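Local coordinates for protein probable translation initiation factor eIF-2B subunit delta (Schizosaccharomyces pombe, PDB 5B04) that forms part of the eIF2B complex, which catalyses the exchange of GDP for GTP on the gamma subunit of the translation initiation factor eIF2, at residues I122-R132 with L390-G398; A253-K264 with C443-P451. All coordinates share one frame; numbering follows the deposited sequence.

Contact 1: residues I122-R132 with L390-G398; sequences IFSHLDWRRRR and LVYNELAPG
Leu390 meets Phe123 and Ile122 through its methyls and His125 through its carbonyl O. Its CD2 methyl touches the edge of the Phe123 ring, 3.6 Å from CE1, while its CD1 lies against CD1 of Ile122, whose CG1 covers one face of the same ring. An eIF2B beta chain also packs on Ile122, Phe123 and Leu390. The carbonyl O of Leu390 accepts a hydrogen bond of 3.0 Å from His125 NE2, nearly straight at 166°. The oxygen lies in the imidazole plane, but the nitrogen approaches from above the carbonyl plane. His125 CG is tucked between the backbone N and the carbonyl carbon (chi1 56°), which swings the ring toward this oxygen. Leu126 CD2 extends the apolar patch past the Val391 carbonyl to CB of Asn393. At Glu394 the CG methylene lies beside Arg130 NH2, yet the carboxylate is turned to Arg205, its salt-bridge partner. Leu395 supplies the largest apolar surface: it crosses Leu126 at about a right angle, CG 3.6 Å from Leu126 CB, and its CD1 reaches CB of Trp128. Arg130 bends at chi2 (-67°), bringing its guanidinium back toward Leu395. Arg130 NH1 donates to Asp127 O at 2.7 Å and also to Arg129 O, bonds that help fix the plane. Pro397 ends the series, its CG 4.0 Å from Arg132 NH2. Irregular segment 122-132 thus lies beside the short, weakly bonded strand 395-396, which edges the small antiparallel sheet and pairs with strand 425-435; Leu428 there touches Phe123 and Leu395, while Arg131 touches helix 186-204.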
loop_
_atom_site.group_PDB
_atom_site.type_symbol
_atom_site.label_atom_id
_atom_site.label_comp_id
_atom_site.label_asym_id
_atom_site.label_seq_id
_atom_site.Cartn_x
_atom_site.Cartn_y
_atom_site.Cartn_z
ATOM N N ILE G 122 0.072 3.852 17.679
ATOM C CA ILE G 122 -0.687 2.813 16.994
ATOM C C ILE G 122 -0.716 1.523 17.812
ATOM O O ILE G 122 -1.346 0.542 17.418
ATOM C CB ILE G 122 -0.112 2.521 15.595
ATOM C CG1 ILE G 122 1.287 1.919 15.702
ATOM C CG2 ILE G 122 -0.078 3.790 14.757
ATOM C CD1 ILE G 122 1.945 1.675 14.362
ATOM N N PHE G 123 -0.036 1.537 18.954
ATOM C CA PHE G 123 -0.009 0.389 19.853
ATOM C C PHE G 123 -0.674 0.724 21.186
ATOM O O PHE G 123 -0.610 -0.056 22.135
ATOM C CB PHE G 123 1.430 -0.072 20.091
ATOM C CG PHE G 123 2.254 -0.167 18.839
ATOM C CD1 PHE G 123 1.987 -1.141 17.890
ATOM C CD2 PHE G 123 3.303 0.710 18.616
ATOM C CE1 PHE G 123 2.745 -1.231 16.738
ATOM C CE2 PHE G 123 4.067 0.624 17.465
ATOM C CZ PHE G 123 3.788 -0.349 16.526
ATOM N N SER G 124 -1.317 1.887 21.243
ATOM C CA SER G 124 -1.885 2.402 22.486
ATOM C C SER G 124 -3.083 1.599 22.989
ATOM O O SER G 124 -3.393 1.618 24.180
ATOM C CB SER G 124 -2.296 3.866 22.304
ATOM O OG SER G 124 -3.208 4.009 21.229
ATOM N N HIS G 125 -3.752 0.895 22.083
ATOM C CA HIS G 125 -4.981 0.186 22.425
ATOM C C HIS G 125 -4.728 -1.239 22.913
ATOM O O HIS G 125 -5.597 -1.851 23.535
ATOM C CB HIS G 125 -5.922 0.156 21.220
ATOM C CG HIS G 125 -5.310 -0.442 19.992
ATOM N ND1 HIS G 125 -4.650 0.313 19.048
ATOM C CD2 HIS G 125 -5.256 -1.722 19.556
ATOM C CE1 HIS G 125 -4.216 -0.476 18.081
ATOM N NE2 HIS G 125 -4.570 -1.716 18.365
ATOM N N LEU G 126 -3.542 -1.762 22.630
ATOM C CA LEU G 126 -3.211 -3.134 22.997
ATOM C C LEU G 126 -3.052 -3.287 24.510
ATOM O O LEU G 126 -2.307 -2.540 25.146
ATOM C CB LEU G 126 -1.939 -3.582 22.275
ATOM C CG LEU G 126 -2.024 -3.560 20.747
ATOM C CD1 LEU G 126 -0.692 -3.935 20.115
ATOM C CD2 LEU G 126 -3.128 -4.486 20.259
ATOM N N ASP G 127 -3.761 -4.263 25.070
ATOM C CA ASP G 127 -3.798 -4.483 26.514
ATOM C C ASP G 127 -2.428 -4.849 27.077
ATOM O O ASP G 127 -1.907 -5.935 26.818
ATOM C CB ASP G 127 -4.808 -5.582 26.852
ATOM C CG ASP G 127 -6.030 -5.548 25.954
ATOM O OD1 ASP G 127 -6.502 -4.437 25.629
ATOM O OD2 ASP G 127 -6.516 -6.632 25.568
ATOM N N TRP G 128 -1.855 -3.940 27.860
ATOM C CA TRP G 128 -0.517 -4.129 28.408
ATOM C C TRP G 128 -0.548 -4.526 29.881
ATOM O O TRP G 128 0.478 -4.898 30.452
ATOM C CB TRP G 128 0.309 -2.855 28.232
ATOM C CG TRP G 128 -0.311 -1.656 28.882
ATOM C CD1 TRP G 128 -1.229 -0.810 28.332
ATOM C CD2 TRP G 128 -0.062 -1.173 30.207
ATOM N NE1 TRP G 128 -1.565 0.172 29.232
ATOM C CE2 TRP G 128 -0.863 -0.028 30.391
ATOM C CE3 TRP G 128 0.762 -1.595 31.256
ATOM C CZ2 TRP G 128 -0.864 0.698 31.580
ATOM C CZ3 TRP G 128 0.758 -0.873 32.435
ATOM C CH2 TRP G 128 -0.049 0.261 32.587
ATOM N N ARG G 129 -1.725 -4.444 30.494
ATOM C CA ARG G 129 -1.873 -4.775 31.908
ATOM C C ARG G 129 -1.742 -6.273 32.157
ATOM O O ARG G 129 -2.419 -7.082 31.521
ATOM C CB ARG G 129 -3.218 -4.275 32.436
ATOM C CG ARG G 129 -3.318 -2.764 32.535
ATOM C CD ARG G 129 -4.673 -2.334 33.070
ATOM N NE ARG G 129 -4.755 -0.886 33.235
ATOM C CZ ARG G 129 -5.054 -0.038 32.257
ATOM N NH1 ARG G 129 -5.300 -0.493 31.035
ATOM N NH2 ARG G 129 -5.107 1.265 32.498
ATOM N N ARG G 130 -0.863 -6.634 33.086
ATOM C CA ARG G 130 -0.642 -8.031 33.440
ATOM C C ARG G 130 -0.631 -8.219 34.954
ATOM O O ARG G 130 -0.460 -7.263 35.708
ATOM C CB ARG G 130 0.678 -8.537 32.850
ATOM C CG ARG G 130 0.762 -8.496 31.333
ATOM C CD ARG G 130 -0.211 -9.470 30.691
ATOM N NE ARG G 130 0.062 -9.648 29.268
ATOM C CZ ARG G 130 -0.446 -8.884 28.306
ATOM N NH1 ARG G 130 -1.258 -7.880 28.612
ATOM N NH2 ARG G 130 -0.140 -9.120 27.039
ATOM N N ARG G 131 -0.819 -9.461 35.387
ATOM C CA ARG G 131 -0.662 -9.817 36.792
ATOM C C ARG G 131 0.442 -10.854 36.951
ATOM O O ARG G 131 0.264 -12.023 36.606
ATOM C CB ARG G 131 -2.007 -10.186 37.421
ATOM C CG ARG G 131 -1.887 -10.736 38.833
ATOM C CD ARG G 131 -2.912 -10.121 39.774
ATOM N NE ARG G 131 -4.283 -10.448 39.394
ATOM C CZ ARG G 131 -5.357 -10.042 40.062
ATOM N NH1 ARG G 131 -5.221 -9.293 41.149
ATOM N NH2 ARG G 131 -6.569 -10.384 39.645
ATOM N N ARG G 132 1.585 -10.421 37.471
ATOM C CA ARG G 132 2.748 -11.279 37.598
ATOM C C ARG G 132 2.869 -12.130 38.909
ATOM O O ARG G 132 3.466 -13.203 38.984
ATOM C CB ARG G 132 3.980 -10.421 37.302
ATOM C CG ARG G 132 4.064 -9.948 35.857
ATOM C CD ARG G 132 5.329 -9.143 35.606
ATOM N NE ARG G 132 5.386 -8.624 34.242
ATOM C CZ ARG G 132 6.329 -7.796 33.807
ATOM N NH1 ARG G 132 7.288 -7.410 34.629
ATOM N NH2 ARG G 132 6.320 -7.363 32.554
ATOM N N LEU G 390 -2.481 -5.531 13.669
ATOM C CA LEU G 390 -2.357 -4.561 14.753
ATOM C C LEU G 390 -3.611 -4.392 15.611
ATOM O O LEU G 390 -3.513 -3.992 16.771
ATOM C CB LEU G 390 -1.947 -3.202 14.185
ATOM C CG LEU G 390 -0.456 -3.059 13.883
ATOM C CD1 LEU G 390 -0.141 -1.668 13.369
ATOM C CD2 LEU G 390 0.364 -3.369 15.124
ATOM N N VAL G 391 -4.781 -4.686 15.056
ATOM C CA VAL G 391 -6.020 -4.510 15.810
ATOM C C VAL G 391 -6.151 -5.565 16.912
ATOM O O VAL G 391 -6.445 -5.236 18.062
ATOM C CB VAL G 391 -7.263 -4.550 14.888
ATOM C CG1 VAL G 391 -7.192 -5.721 13.918
ATOM C CG2 VAL G 391 -8.542 -4.593 15.713
ATOM N N TYR G 392 -5.918 -6.826 16.561
ATOM C CA TYR G 392 -5.938 -7.910 17.535
ATOM C C TYR G 392 -4.562 -8.551 17.651
ATOM O O TYR G 392 -4.103 -9.228 16.731
ATOM C CB TYR G 392 -6.976 -8.969 17.156
ATOM C CG TYR G 392 -8.405 -8.581 17.458
ATOM C CD1 TYR G 392 -8.954 -8.804 18.714
ATOM C CD2 TYR G 392 -9.211 -8.006 16.484
ATOM C CE1 TYR G 392 -10.263 -8.457 18.995
ATOM C CE2 TYR G 392 -10.521 -7.653 16.756
ATOM C CZ TYR G 392 -11.042 -7.883 18.013
ATOM O OH TYR G 392 -12.345 -7.536 18.288
ATOM N N ASN G 393 -3.908 -8.334 18.785
ATOM C CA ASN G 393 -2.596 -8.912 19.031
ATOM C C ASN G 393 -2.317 -8.996 20.528
ATOM O O ASN G 393 -3.162 -8.629 21.344
ATOM C CB ASN G 393 -1.509 -8.094 18.329
ATOM C CG ASN G 393 -0.316 -8.937 17.919
ATOM O OD1 ASN G 393 0.142 -9.794 18.674
ATOM N ND2 ASN G 393 0.190 -8.699 16.714
ATOM N N GLU G 394 -1.134 -9.484 20.885
ATOM C CA GLU G 394 -0.761 -9.617 22.287
ATOM C C GLU G 394 0.616 -9.020 22.545
ATOM O O GLU G 394 1.608 -9.440 21.947
ATOM C CB GLU G 394 -0.791 -11.085 22.713
ATOM C CG GLU G 394 -0.577 -11.302 24.202
ATOM C CD GLU G 394 -0.589 -12.769 24.585
ATOM O OE1 GLU G 394 -1.285 -13.556 23.909
ATOM O OE2 GLU G 394 0.096 -13.135 25.563
ATOM N N LEU G 395 0.671 -8.040 23.439
ATOM C CA LEU G 395 1.924 -7.373 23.762
ATOM C C LEU G 395 2.831 -8.238 24.625
ATOM O O LEU G 395 2.400 -8.805 25.629
ATOM C CB LEU G 395 1.659 -6.045 24.474
ATOM C CG LEU G 395 1.135 -4.907 23.602
ATOM C CD1 LEU G 395 1.056 -3.612 24.396
ATOM C CD2 LEU G 395 2.018 -4.739 22.384
ATOM N N ALA G 396 4.091 -8.336 24.218
ATOM C CA ALA G 396 5.115 -8.981 25.025
ATOM C C ALA G 396 5.939 -7.904 25.724
ATOM O O ALA G 396 6.106 -6.811 25.181
ATOM C CB ALA G 396 6.001 -9.871 24.164
ATOM N N PRO G 397 6.438 -8.201 26.936
ATOM C CA PRO G 397 7.254 -7.259 27.712
ATOM C C PRO G 397 8.379 -6.633 26.892
ATOM O O PRO G 397 9.154 -7.349 26.258
ATOM C CB PRO G 397 7.819 -8.134 28.832
ATOM C CG PRO G 397 6.774 -9.171 29.038
ATOM C CD PRO G 397 6.201 -9.456 27.675
ATOM N N GLY G 398 8.454 -5.306 26.905
ATOM C CA GLY G 398 9.449 -4.588 26.129
ATOM C C GLY G 398 10.864 -4.832 26.614
ATOM O O GLY G 398 11.824 -4.665 25.862
#

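Contact 2: residues A253-K264 with C443-P451; sequences AGQVIVQAATEK and CVCEMGLLP
Glu446 OE2 is hydrogen-bonded to Ser378 OG and lies 3.3 Å from Ala253 CB. The glutamate side chain bends at chi2 (-89°), laying CB, CG and CD along the Ala253 methyl. One turn on, Val256 sets CG1 against CA of Glu446. Ile257 then drives into the strand end: CG1 packs on the Cys445 carbonyl carbon, and CG2, anti to the backbone N (chi1 of CG1 -62°), lies 3.7 Å from Val444 CG1. Shortening Ile257 to an alanine removes CG1, CG2 and CD1, which would probably leave a gap over the Cys445 carbonyl carbon and beside Val444 CG1. Ala260, with only a methyl, lets Val444 CG1 and Leu449 CD1 both come near its CB. At the far end Leu449 CD2 rests 3.6 Å from CE of Lys264, whose NZ is hydrogen-bonded to the backbone of another protein chain. The helix packs on a beta hairpin at the edge of the mixed sheet, its type I turn running from Cys445 to Gly448; the axes of the short segments 253-262 and 443-445 come within 7.7 Å, their N-to-C directions 136° apart. The result is a mainly apolar seam whose two charged side chains, Glu446 and Lys264, have their polar ends bonded beyond the two segments.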
loop_
_atom_site.group_PDB
_atom_site.type_symbol
_atom_site.label_atom_id
_atom_site.label_comp_id
_atom_site.label_asym_id
_atom_site.label_seq_id
_atom_site.Cartn_x
_atom_site.Cartn_y
_atom_site.Cartn_z
ATOM N N ALA G 253 -7.863 -35.219 16.555
ATOM C CA ALA G 253 -7.747 -34.335 15.400
ATOM C C ALA G 253 -6.288 -34.087 15.036
ATOM O O ALA G 253 -5.923 -34.107 13.861
ATOM C CB ALA G 253 -8.455 -33.018 15.672
ATOM N N GLY G 254 -5.462 -33.858 16.052
ATOM C CA GLY G 254 -4.042 -33.640 15.852
ATOM C C GLY G 254 -3.388 -34.806 15.135
ATOM O O GLY G 254 -2.612 -34.613 14.201
ATOM N N GLN G 255 -3.717 -36.018 15.571
ATOM C CA GLN G 255 -3.187 -37.230 14.958
ATOM C C GLN G 255 -3.633 -37.352 13.504
ATOM O O GLN G 255 -2.888 -37.849 12.658
ATOM C CB GLN G 255 -3.625 -38.462 15.750
ATOM C CG GLN G 255 -3.147 -38.468 17.193
ATOM C CD GLN G 255 -3.848 -39.515 18.035
ATOM O OE1 GLN G 255 -4.801 -40.152 17.588
ATOM N NE2 GLN G 255 -3.377 -39.697 19.264
ATOM N N VAL G 256 -4.851 -36.898 13.222
ATOM C CA VAL G 256 -5.374 -36.898 11.860
ATOM C C VAL G 256 -4.589 -35.925 10.991
ATOM O O VAL G 256 -4.170 -36.265 9.883
ATOM C CB VAL G 256 -6.867 -36.519 11.822
ATOM C CG1 VAL G 256 -7.356 -36.425 10.384
ATOM C CG2 VAL G 256 -7.693 -37.524 12.606
ATOM N N ILE G 257 -4.398 -34.715 11.507
ATOM C CA ILE G 257 -3.631 -33.685 10.816
ATOM C C ILE G 257 -2.222 -34.174 10.504
ATOM O O ILE G 257 -1.718 -33.974 9.399
ATOM C CB ILE G 257 -3.541 -32.392 11.651
ATOM C CG1 ILE G 257 -4.934 -31.808 11.882
ATOM C CG2 ILE G 257 -2.644 -31.370 10.965
ATOM C CD1 ILE G 257 -4.934 -30.551 12.723
ATOM N N VAL G 258 -1.598 -34.824 11.483
ATOM C CA VAL G 258 -0.234 -35.316 11.327
ATOM C C VAL G 258 -0.088 -36.261 10.131
ATOM O O VAL G 258 0.810 -36.081 9.310
ATOM C CB VAL G 258 0.256 -36.029 12.605
ATOM C CG1 VAL G 258 1.537 -36.792 12.325
ATOM C CG2 VAL G 258 0.484 -35.021 13.724
ATOM N N GLN G 259 -0.972 -37.251 10.024
ATOM C CA GLN G 259 -0.871 -38.236 8.949
ATOM C C GLN G 259 -1.307 -37.643 7.614
ATOM O O GLN G 259 -0.813 -38.037 6.553
ATOM C CB GLN G 259 -1.684 -39.500 9.272
ATOM C CG GLN G 259 -3.194 -39.467 9.020
ATOM C CD GLN G 259 -3.885 -40.687 9.621
ATOM O OE1 GLN G 259 -3.349 -41.326 10.525
ATOM N NE2 GLN G 259 -5.059 -41.031 9.099
ATOM N N ALA G 260 -2.225 -36.685 7.675
ATOM C CA ALA G 260 -2.651 -35.957 6.492
ATOM C C ALA G 260 -1.494 -35.128 5.944
ATOM O O ALA G 260 -1.287 -35.055 4.733
ATOM C CB ALA G 260 -3.841 -35.072 6.820
ATOM N N ALA G 261 -0.741 -34.513 6.848
ATOM C CA ALA G 261 0.383 -33.668 6.466
ATOM C C ALA G 261 1.612 -34.487 6.078
ATOM O O ALA G 261 2.348 -34.116 5.163
ATOM C CB ALA G 261 0.726 -32.710 7.596
ATOM N N THR G 262 1.825 -35.597 6.777
ATOM C CA THR G 262 3.006 -36.431 6.568
ATOM C C THR G 262 3.063 -37.008 5.155
ATOM O O THR G 262 4.133 -37.106 4.557
ATOM C CB THR G 262 3.058 -37.591 7.584
ATOM O OG1 THR G 262 2.994 -37.063 8.914
ATOM C CG2 THR G 262 4.341 -38.393 7.424
ATOM N N GLU G 263 1.905 -37.380 4.620
ATOM C CA GLU G 263 1.850 -37.993 3.298
ATOM C C GLU G 263 2.092 -36.979 2.184
ATOM O O GLU G 263 2.212 -37.346 1.015
ATOM C CB GLU G 263 0.507 -38.697 3.092
ATOM C CG GLU G 263 0.298 -39.883 4.020
ATOM C CD GLU G 263 1.391 -40.929 3.884
ATOM O OE1 GLU G 263 1.823 -41.199 2.743
ATOM O OE2 GLU G 263 1.824 -41.478 4.920
ATOM N N LYS G 264 2.163 -35.702 2.548
ATOM C CA LYS G 264 2.522 -34.662 1.594
ATOM C C LYS G 264 4.036 -34.508 1.523
ATOM O O LYS G 264 4.564 -33.868 0.616
ATOM C CB LYS G 264 1.864 -33.333 1.965
ATOM C CG LYS G 264 0.466 -33.170 1.396
ATOM C CD LYS G 264 0.482 -33.354 -0.113
ATOM C CE LYS G 264 -0.904 -33.211 -0.710
ATOM N NZ LYS G 264 -0.871 -33.278 -2.198
ATOM N N CYS G 443 -4.715 -25.466 3.869
ATOM C CA CYS G 443 -4.957 -25.604 5.299
ATOM C C CYS G 443 -5.234 -27.062 5.648
ATOM O O CYS G 443 -6.179 -27.662 5.135
ATOM C CB CYS G 443 -6.126 -24.724 5.741
ATOM S SG CYS G 443 -6.572 -24.914 7.483
ATOM N N VAL G 444 -4.407 -27.629 6.519
ATOM C CA VAL G 444 -4.559 -29.026 6.907
ATOM C C VAL G 444 -5.177 -29.158 8.295
ATOM O O VAL G 444 -4.511 -28.936 9.307
ATOM C CB VAL G 444 -3.211 -29.770 6.885
ATOM C CG1 VAL G 444 -3.392 -31.212 7.334
ATOM C CG2 VAL G 444 -2.599 -29.715 5.495
ATOM N N CYS G 445 -6.456 -29.514 8.331
ATOM C CA CYS G 445 -7.142 -29.796 9.585
ATOM C C CYS G 445 -7.567 -31.259 9.612
ATOM O O CYS G 445 -7.138 -32.047 8.770
ATOM C CB CYS G 445 -8.351 -28.876 9.764
ATOM S SG CYS G 445 -9.531 -28.915 8.399
ATOM N N GLU G 446 -8.407 -31.626 10.576
ATOM C CA GLU G 446 -8.875 -33.004 10.669
ATOM C C GLU G 446 -10.003 -33.266 9.674
ATOM O O GLU G 446 -10.455 -34.401 9.521
ATOM C CB GLU G 446 -9.333 -33.335 12.091
ATOM C CG GLU G 446 -10.586 -32.608 12.544
ATOM C CD GLU G 446 -10.285 -31.272 13.188
ATOM O OE1 GLU G 446 -9.559 -30.462 12.575
ATOM O OE2 GLU G 446 -10.772 -31.034 14.314
ATOM N N MET G 447 -10.455 -32.212 9.002
ATOM C CA MET G 447 -11.426 -32.358 7.926
ATOM C C MET G 447 -10.696 -32.667 6.624
ATOM O O MET G 447 -11.315 -32.991 5.611
ATOM C CB MET G 447 -12.275 -31.094 7.773
ATOM C CG MET G 447 -12.695 -30.454 9.086
ATOM S SD MET G 447 -13.457 -31.615 10.232
ATOM C CE MET G 447 -13.994 -30.502 11.527
ATOM N N GLY G 448 -9.371 -32.561 6.663
ATOM C CA GLY G 448 -8.543 -32.848 5.507
ATOM C C GLY G 448 -7.837 -31.619 4.970
ATOM O O GLY G 448 -7.771 -30.585 5.636
ATOM N N LEU G 449 -7.302 -31.735 3.759
ATOM C CA LEU G 449 -6.632 -30.620 3.105
ATOM C C LEU G 449 -7.641 -29.765 2.353
ATOM O O LEU G 449 -8.231 -30.207 1.369
ATOM C CB LEU G 449 -5.544 -31.118 2.149
ATOM C CG LEU G 449 -4.207 -31.556 2.754
ATOM C CD1 LEU G 449 -4.322 -32.884 3.493
ATOM C CD2 LEU G 449 -3.139 -31.630 1.676
ATOM N N LEU G 450 -7.836 -28.539 2.826
ATOM C CA LEU G 450 -8.827 -27.640 2.252
ATOM C C LEU G 450 -8.209 -26.287 1.926
ATOM O O LEU G 450 -7.190 -25.914 2.509
ATOM C CB LEU G 450 -9.998 -27.453 3.218
ATOM C CG LEU G 450 -10.501 -28.696 3.954
ATOM C CD1 LEU G 450 -11.475 -28.302 5.051
ATOM C CD2 LEU G 450 -11.146 -29.673 2.985
ATOM N N PRO G 451 -8.816 -25.548 0.987
ATOM C CA PRO G 451 -8.410 -24.149 0.830
ATOM C C PRO G 451 -8.719 -23.384 2.109
ATOM O O PRO G 451 -9.795 -23.567 2.675
ATOM C CB PRO G 451 -9.263 -23.657 -0.344
ATOM C CG PRO G 451 -10.410 -24.612 -0.417
ATOM C CD PRO G 451 -9.857 -25.934 0.019
#

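How the contacts relate
From the N terminus the chain first lays down 122-132, then passes through the helices from 143-154 onward to helix 231-262, whose end carries 253-264. The larger mixed sheet begins after it. Contact 1 closes a loop of 257 intervening residues when 390-398 returns to the N-terminal segment; contact 2 closes one of 178 when 443-451 reaches the helix. Their segments alternate, so the two loops cross. Contact 1 ties the N-terminal segment to the small antiparallel sheet, contact 2 ties the long helix to the edge of the mixed sheet. They sit on opposite sides of the chain's centre, about 33 Å apart between centres and about 18 Å between nearest atoms.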